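Local coordinates for protein metazoan TIR-STING fusion (PDB 6WT6) that joins a TIR domain to a STING ligand-binding domain in one oyster polypeptide and assembles as a pair of subunits, at residues Val172-Tyr183 against Gln305-Ile316. Residues are numbered along the deposited sequence; the frame is centred on the assembly and turned at random.
Sequences VGNLAHGFAWGY and QSMRFYLTLKRI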
ATOM      1  N   VAL A 172       9.024   6.913   0.627  1.00 45.40           N
ATOM      2  CA  VAL A 172       8.142   5.768   0.429  1.00 42.74           C
ATOM      3  C   VAL A 172       7.632   5.287   1.781  1.00 38.76           C
ATOM      4  O   VAL A 172       8.425   5.006   2.688  1.00 38.56           O
ATOM      5  CB  VAL A 172       8.865   4.635  -0.317  1.00 39.55           C
ATOM      6  CG1 VAL A 172       7.926   3.463  -0.546  1.00 38.23           C
ATOM      7  CG2 VAL A 172       9.423   5.149  -1.629  1.00 40.37           C
ATOM      8  N   GLY A 173       6.310   5.189   1.914  1.00 40.75           N
ATOM      9  CA  GLY A 173       5.693   4.559   3.064  1.00 38.08           C
ATOM     10  C   GLY A 173       5.605   3.054   2.880  1.00 39.87           C
ATOM     11  O   GLY A 173       6.163   2.475   1.947  1.00 47.71           O
ATOM     12  N   ASN A 174       4.884   2.411   3.795  1.00 33.40           N
ATOM     13  CA  ASN A 174       4.730   0.964   3.713  1.00 33.03           C
ATOM     14  C   ASN A 174       3.867   0.597   2.511  1.00 31.70           C
ATOM     15  O   ASN A 174       2.783   1.153   2.311  1.00 31.90           O
ATOM     16  CB  ASN A 174       4.121   0.409   5.003  1.00 36.26           C
ATOM     17  CG  ASN A 174       4.255  -1.109   5.107  1.00 44.27           C
ATOM     18  OD1 ASN A 174       5.047  -1.727   4.394  1.00 48.76           O
ATOM     19  ND2 ASN A 174       3.481  -1.714   6.002  1.00 43.34           N
ATOM     20  N   LEU A 175       4.365  -0.336   1.698  1.00 27.88           N
ATOM     21  CA  LEU A 175       3.688  -0.796   0.492  1.00 21.54           C
ATOM     22  C   LEU A 175       2.880  -2.069   0.709  1.00 18.72           C
ATOM     23  O   LEU A 175       2.065  -2.419  -0.155  1.00 23.96           O
ATOM     24  CB  LEU A 175       4.715  -1.044  -0.631  1.00 18.44           C
ATOM     25  CG  LEU A 175       5.597   0.127  -1.070  1.00 18.76           C
ATOM     26  CD1 LEU A 175       6.786  -0.355  -1.893  1.00 15.58           C
ATOM     27  CD2 LEU A 175       4.771   1.131  -1.864  1.00 20.84           C
ATOM     28  N   ALA A 176       3.071  -2.751   1.843  1.00 16.12           N
ATOM     29  CA  ALA A 176       2.525  -4.094   2.028  1.00 18.47           C
ATOM     30  C   ALA A 176       1.015  -4.135   1.817  1.00 19.45           C
ATOM     31  O   ALA A 176       0.508  -4.938   1.024  1.00 23.68           O
ATOM     32  CB  ALA A 176       2.883  -4.613   3.423  1.00 13.86           C
ATOM     33  N   HIS A 177       0.277  -3.269   2.514  1.00 16.24           N
ATOM     34  CA  HIS A 177      -1.175  -3.409   2.546  1.00 21.76           C
ATOM     35  C   HIS A 177      -1.806  -3.057   1.206  1.00 19.02           C
ATOM     36  O   HIS A 177      -2.736  -3.737   0.758  1.00 23.93           O
ATOM     37  CB  HIS A 177      -1.756  -2.556   3.673  1.00 27.99           C
ATOM     38  CG  HIS A 177      -1.512  -3.129   5.034  1.00 35.42           C
ATOM     39  ND1 HIS A 177      -2.483  -3.805   5.740  1.00 39.13           N
ATOM     40  CD2 HIS A 177      -0.397  -3.157   5.801  1.00 37.07           C
ATOM     41  CE1 HIS A 177      -1.980  -4.209   6.894  1.00 39.59           C
ATOM     42  NE2 HIS A 177      -0.716  -3.830   6.955  1.00 37.68           N
ATOM     43  N   GLY A 178      -1.320  -2.003   0.552  1.00 13.53           N
ATOM     44  CA  GLY A 178      -1.839  -1.673  -0.764  1.00 15.02           C
ATOM     45  C   GLY A 178      -1.572  -2.769  -1.776  1.00 21.35           C
ATOM     46  O   GLY A 178      -2.464  -3.169  -2.528  1.00 24.52           O
ATOM     47  N   PHE A 179      -0.335  -3.276  -1.802  1.00 20.24           N
ATOM     48  CA  PHE A 179       0.003  -4.380  -2.695  1.00 19.51           C
ATOM     49  C   PHE A 179      -0.847  -5.608  -2.395  1.00 17.84           C
ATOM     50  O   PHE A 179      -1.461  -6.187  -3.300  1.00 17.68           O
ATOM     51  CB  PHE A 179       1.494  -4.727  -2.578  1.00 15.96           C
ATOM     52  CG  PHE A 179       2.415  -3.768  -3.296  1.00 18.89           C
ATOM     53  CD1 PHE A 179       1.912  -2.739  -4.074  1.00 21.94           C
ATOM     54  CD2 PHE A 179       3.790  -3.914  -3.202  1.00 25.86           C
ATOM     55  CE1 PHE A 179       2.767  -1.864  -4.729  1.00 23.91           C
ATOM     56  CE2 PHE A 179       4.648  -3.044  -3.861  1.00 27.59           C
ATOM     57  CZ  PHE A 179       4.134  -2.019  -4.624  1.00 22.44           C
ATOM     58  N   ALA A 180      -0.900  -6.016  -1.121  1.00 14.75           N
ATOM     59  CA  ALA A 180      -1.541  -7.278  -0.759  1.00 16.31           C
ATOM     60  C   ALA A 180      -3.049  -7.235  -0.992  1.00 15.78           C
ATOM     61  O   ALA A 180      -3.612  -8.133  -1.628  1.00 20.60           O
ATOM     62  CB  ALA A 180      -1.232  -7.625   0.699  1.00 16.44           C
ATOM     63  N   TRP A 181      -3.725  -6.207  -0.475  1.00 14.96           N
ATOM     64  CA  TRP A 181      -5.174  -6.122  -0.667  1.00 19.89           C
ATOM     65  C   TRP A 181      -5.528  -5.935  -2.139  1.00 21.19           C
ATOM     66  O   TRP A 181      -6.516  -6.500  -2.620  1.00 19.64           O
ATOM     67  CB  TRP A 181      -5.760  -4.989   0.175  1.00 20.64           C
ATOM     68  CG  TRP A 181      -5.850  -5.317   1.638  1.00 22.77           C
ATOM     69  CD1 TRP A 181      -5.063  -4.827   2.639  1.00 25.45           C
ATOM     70  CD2 TRP A 181      -6.777  -6.216   2.261  1.00 21.69           C
ATOM     71  NE1 TRP A 181      -5.445  -5.360   3.847  1.00 25.24           N
ATOM     72  CE2 TRP A 181      -6.494  -6.216   3.643  1.00 21.74           C
ATOM     73  CE3 TRP A 181      -7.819  -7.018   1.785  1.00 19.97           C
ATOM     74  CZ2 TRP A 181      -7.214  -6.987   4.554  1.00 22.15           C
ATOM     75  CZ3 TRP A 181      -8.534  -7.783   2.692  1.00 22.62           C
ATOM     76  CH2 TRP A 181      -8.229  -7.760   4.061  1.00 21.28           C
ATOM     77  N   GLY A 182      -4.724  -5.160  -2.874  1.00 25.96           N
ATOM     78  CA  GLY A 182      -4.973  -4.995  -4.298  1.00 24.53           C
ATOM     79  C   GLY A 182      -4.758  -6.274  -5.088  1.00 24.95           C
ATOM     80  O   GLY A 182      -5.481  -6.551  -6.049  1.00 29.34           O
ATOM     81  N   TYR A 183      -3.758  -7.067  -4.701  1.00 24.22           N
ATOM     82  CA  TYR A 183      -3.510  -8.342  -5.369  1.00 22.06           C
ATOM     83  C   TYR A 183      -4.574  -9.365  -4.994  1.00 20.26           C
ATOM     84  O   TYR A 183      -4.985 -10.175  -5.834  1.00 20.85           O
ATOM     85  CB  TYR A 183      -2.104  -8.835  -5.015  1.00 18.13           C
ATOM     86  CG  TYR A 183      -1.621 -10.087  -5.724  1.00 19.06           C
ATOM     87  CD1 TYR A 183      -1.730 -10.228  -7.103  1.00 20.21           C
ATOM     88  CD2 TYR A 183      -0.997 -11.105  -5.011  1.00 20.61           C
ATOM     89  CE1 TYR A 183      -1.262 -11.368  -7.747  1.00 20.06           C
ATOM     90  CE2 TYR A 183      -0.525 -12.240  -5.641  1.00 20.94           C
ATOM     91  CZ  TYR A 183      -0.657 -12.369  -7.002  1.00 22.30           C
ATOM     92  OH  TYR A 183      -0.183 -13.511  -7.604  1.00 22.34           O
ATOM     93  N   GLN A 305      10.253  -4.237   2.720  1.00 22.82           N
ATOM     94  CA  GLN A 305       8.932  -4.042   2.126  1.00 18.18           C
ATOM     95  C   GLN A 305       8.376  -5.346   1.565  1.00 27.67           C
ATOM     96  O   GLN A 305       7.191  -5.654   1.745  1.00 27.25           O
ATOM     97  CB  GLN A 305       8.997  -2.983   1.024  1.00 14.09           C
ATOM     98  CG  GLN A 305       9.340  -1.577   1.501  1.00 21.39           C
ATOM     99  CD  GLN A 305       8.125  -0.764   1.901  1.00 27.87           C
ATOM    100  OE1 GLN A 305       7.034  -1.302   2.093  1.00 28.48           O
ATOM    101  NE2 GLN A 305       8.308   0.547   2.019  1.00 31.26           N
ATOM    102  N   SER A 306       9.219  -6.133   0.891  1.00 25.15           N
ATOM    103  CA  SER A 306       8.728  -7.343   0.241  1.00 23.02           C
ATOM    104  C   SER A 306       8.398  -8.447   1.244  1.00 22.03           C
ATOM    105  O   SER A 306       7.554  -9.304   0.954  1.00 27.88           O
ATOM    106  CB  SER A 306       9.746  -7.837  -0.790  1.00 25.37           C
ATOM    107  OG  SER A 306      10.993  -8.113  -0.188  1.00 26.87           O
ATOM    108  N   MET A 307       9.047  -8.459   2.417  1.00 15.27           N
ATOM    109  CA  MET A 307       8.674  -9.426   3.449  1.00 20.32           C
ATOM    110  C   MET A 307       7.420  -8.996   4.206  1.00 23.82           C
ATOM    111  O   MET A 307       6.647  -9.851   4.651  1.00 22.17           O
ATOM    112  CB  MET A 307       9.825  -9.649   4.436  1.00 26.23           C
ATOM    113  CG  MET A 307      11.046 -10.332   3.825  1.00 34.31           C
ATOM    114  SD  MET A 307      10.603 -11.619   2.636  1.00 40.46           S
ATOM    115  CE  MET A 307      10.044 -12.912   3.712  1.00 35.47           C
ATOM    116  N   ARG A 308       7.213  -7.689   4.377  1.00 24.49           N
ATOM    117  CA  ARG A 308       5.945  -7.204   4.905  1.00 26.06           C
ATOM    118  C   ARG A 308       4.804  -7.534   3.955  1.00 24.49           C
ATOM    119  O   ARG A 308       3.742  -7.999   4.385  1.00 17.57           O
ATOM    120  CB  ARG A 308       6.016  -5.698   5.158  1.00 27.41           C
ATOM    121  CG  ARG A 308       6.806  -5.303   6.383  1.00 30.84           C
ATOM    122  CD  ARG A 308       7.050  -3.811   6.383  1.00 38.43           C
ATOM    123  NE  ARG A 308       7.658  -3.356   7.627  1.00 46.55           N
ATOM    124  CZ  ARG A 308       8.103  -2.123   7.828  1.00 49.93           C
ATOM    125  NH1 ARG A 308       8.013  -1.218   6.861  1.00 57.73           N
ATOM    126  NH2 ARG A 308       8.640  -1.795   8.994  1.00 48.64           N
ATOM    127  N   PHE A 309       5.010  -7.299   2.654  1.00 21.15           N
ATOM    128  CA  PHE A 309       4.023  -7.703   1.660  1.00 18.31           C
ATOM    129  C   PHE A 309       3.761  -9.202   1.736  1.00 22.65           C
ATOM    130  O   PHE A 309       2.606  -9.646   1.748  1.00 23.91           O
ATOM    131  CB  PHE A 309       4.495  -7.312   0.258  1.00 14.79           C
ATOM    132  CG  PHE A 309       3.773  -8.045  -0.849  1.00 20.77           C
ATOM    133  CD1 PHE A 309       2.445  -7.749  -1.153  1.00 17.06           C
ATOM    134  CD2 PHE A 309       4.414  -9.028  -1.582  1.00 17.40           C
ATOM    135  CE1 PHE A 309       1.785  -8.418  -2.173  1.00 15.93           C
ATOM    136  CE2 PHE A 309       3.757  -9.702  -2.598  1.00 19.37           C
ATOM    137  CZ  PHE A 309       2.438  -9.397  -2.893  1.00 18.45           C
ATOM    138  N   TYR A 310       4.835  -9.992   1.786  1.00 23.61           N
ATOM    139  CA  TYR A 310       4.716 -11.444   1.863  1.00 26.15           C
ATOM    140  C   TYR A 310       3.913 -11.865   3.086  1.00 26.68           C
ATOM    141  O   TYR A 310       3.035 -12.731   3.000  1.00 25.95           O
ATOM    142  CB  TYR A 310       6.123 -12.050   1.881  1.00 33.73           C
ATOM    143  CG  TYR A 310       6.201 -13.553   1.995  1.00 39.18           C
ATOM    144  CD1 TYR A 310       5.677 -14.375   1.008  1.00 39.97           C
ATOM    145  CD2 TYR A 310       6.840 -14.149   3.071  1.00 40.26           C
ATOM    146  CE1 TYR A 310       5.764 -15.747   1.109  1.00 41.92           C
ATOM    147  CE2 TYR A 310       6.932 -15.518   3.180  1.00 41.15           C
ATOM    148  CZ  TYR A 310       6.394 -16.313   2.195  1.00 40.99           C
ATOM    149  OH  TYR A 310       6.483 -17.680   2.301  1.00 39.50           O
ATOM    150  N   LEU A 311       4.183 -11.239   4.230  1.00 26.89           N
ATOM    151  CA  LEU A 311       3.467 -11.567   5.456  1.00 24.75           C
ATOM    152  C   LEU A 311       2.006 -11.127   5.391  1.00 26.58           C
ATOM    153  O   LEU A 311       1.110 -11.857   5.835  1.00 21.94           O
ATOM    154  CB  LEU A 311       4.178 -10.918   6.640  1.00 30.88           C
ATOM    155  CG  LEU A 311       3.560 -11.013   8.031  1.00 39.92           C
ATOM    156  CD1 LEU A 311       3.285 -12.463   8.393  1.00 45.81           C
ATOM    157  CD2 LEU A 311       4.499 -10.370   9.043  1.00 41.91           C
ATOM    158  N   THR A 312       1.745  -9.935   4.848  1.00 24.60           N
ATOM    159  CA  THR A 312       0.375  -9.434   4.807  1.00 27.07           C
ATOM    160  C   THR A 312      -0.485 -10.258   3.856  1.00 23.72           C
ATOM    161  O   THR A 312      -1.647 -10.556   4.159  1.00 22.27           O
ATOM    162  CB  THR A 312       0.360  -7.961   4.398  1.00 26.16           C
ATOM    163  OG1 THR A 312       1.215  -7.212   5.270  1.00 25.70           O
ATOM    164  CG2 THR A 312      -1.055  -7.405   4.488  1.00 16.96           C
ATOM    165  N   LEU A 313       0.068 -10.634   2.702  1.00 21.74           N
ATOM    166  CA  LEU A 313      -0.673 -11.477   1.772  1.00 23.95           C
ATOM    167  C   LEU A 313      -1.024 -12.818   2.409  1.00 28.95           C
ATOM    168  O   LEU A 313      -2.128 -13.339   2.210  1.00 34.26           O
ATOM    169  CB  LEU A 313       0.138 -11.677   0.489  1.00 19.12           C
ATOM    170  CG  LEU A 313      -0.536 -12.422  -0.666  1.00 22.23           C
ATOM    171  CD1 LEU A 313      -1.817 -11.716  -1.118  1.00 19.85           C
ATOM    172  CD2 LEU A 313       0.425 -12.586  -1.836  1.00 21.27           C
ATOM    173  N   LYS A 314      -0.107 -13.380   3.200  1.00 26.03           N
ATOM    174  CA  LYS A 314      -0.379 -14.678   3.811  1.00 27.82           C
ATOM    175  C   LYS A 314      -1.411 -14.578   4.928  1.00 27.43           C
ATOM    176  O   LYS A 314      -2.160 -15.532   5.159  1.00 27.22           O
ATOM    177  CB  LYS A 314       0.921 -15.295   4.322  1.00 25.10           C
ATOM    178  CG  LYS A 314       1.869 -15.685   3.203  1.00 26.08           C
ATOM    179  CD  LYS A 314       3.261 -16.006   3.723  1.00 32.01           C
ATOM    180  CE  LYS A 314       3.372 -17.455   4.162  1.00 37.51           C
ATOM    181  NZ  LYS A 314       3.243 -17.607   5.630  1.00 40.92           N
ATOM    182  N   ARG A 315      -1.470 -13.442   5.631  1.00 23.79           N
ATOM    183  CA  ARG A 315      -2.511 -13.260   6.635  1.00 27.94           C
ATOM    184  C   ARG A 315      -3.889 -13.202   5.987  1.00 30.58           C
ATOM    185  O   ARG A 315      -4.854 -13.779   6.503  1.00 34.03           O
ATOM    186  CB  ARG A 315      -2.260 -11.985   7.443  1.00 32.73           C
ATOM    187  CG  ARG A 315      -0.926 -11.931   8.161  1.00 43.89           C
ATOM    188  CD  ARG A 315      -1.109 -11.491   9.599  1.00 51.73           C
ATOM    189  NE  ARG A 315       0.140 -11.057  10.214  1.00 55.77           N
ATOM    190  CZ  ARG A 315       0.471  -9.784  10.401  1.00 60.48           C
ATOM    191  NH1 ARG A 315      -0.361  -8.823  10.022  1.00 65.86           N
ATOM    192  NH2 ARG A 315       1.626  -9.471  10.971  1.00 59.42           N
ATOM    193  N   ILE A 316      -3.998 -12.509   4.852  1.00 26.22           N
ATOM    194  CA  ILE A 316      -5.283 -12.375   4.176  1.00 21.28           C
ATOM    195  C   ILE A 316      -5.729 -13.715   3.605  1.00 25.80           C
ATOM    196  O   ILE A 316      -6.886 -14.120   3.766  1.00 37.53           O
ATOM    197  CB  ILE A 316      -5.192 -11.297   3.083  1.00 25.71           C
ATOM    198  CG1 ILE A 316      -4.834  -9.943   3.697  1.00 24.69           C
ATOM    199  CG2 ILE A 316      -6.493 -11.216   2.303  1.00 26.85           C
ATOM    200  CD1 ILE A 316      -4.469  -8.905   2.672  1.00 25.62           C
TER
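Helix 176-183 runs beside helix 305-316, the axes crossing at -40° and approaching to 8.4 Å, and the small A176 and A180 suit the close backbone approach. The methyl of A176 lies on the backbone of helix 305-316, 3.5 Å from F309 N, where the CA atoms of A176 and F309 come within 3.9 Å. One turn on, A180 fits as a knob among F309, T312, L313 and I316. The fit is reciprocal: F309, its CG anti to the backbone N (chi1 162°), reaches back into a hole formed by A176, F179, A180 and Y183. Two aromatic faces receive aliphatic groups: T312 CG2 sits over the H177 ring, and I316 CD1 over the five-membered ring of W181, 3.6 Å from its centroid. T312 OG1 donates a hydrogen bond to R308 O, so the buried hydroxyl finds its acceptor one turn back, and methyl CG2 is turned to H177 and A180. Where the chain leads into helix 176-183, the Q305 amide, its chain bent at chi2, bonds the loop backbone with both its groups: NE2 donates to G173 O at 2.9 Å, OE1 accepts from L175 N at 2.9 Å in a nearly straight bond. N174 OD1 weakly caps A176 N. R308 NE hydrogen-bonds to L106 O of the second subunit, and F179 packs on G178 of that subunit. This knobs-into-holes pair joins helices 176-204 and 299-319 of the STING domain beside its dimer interface.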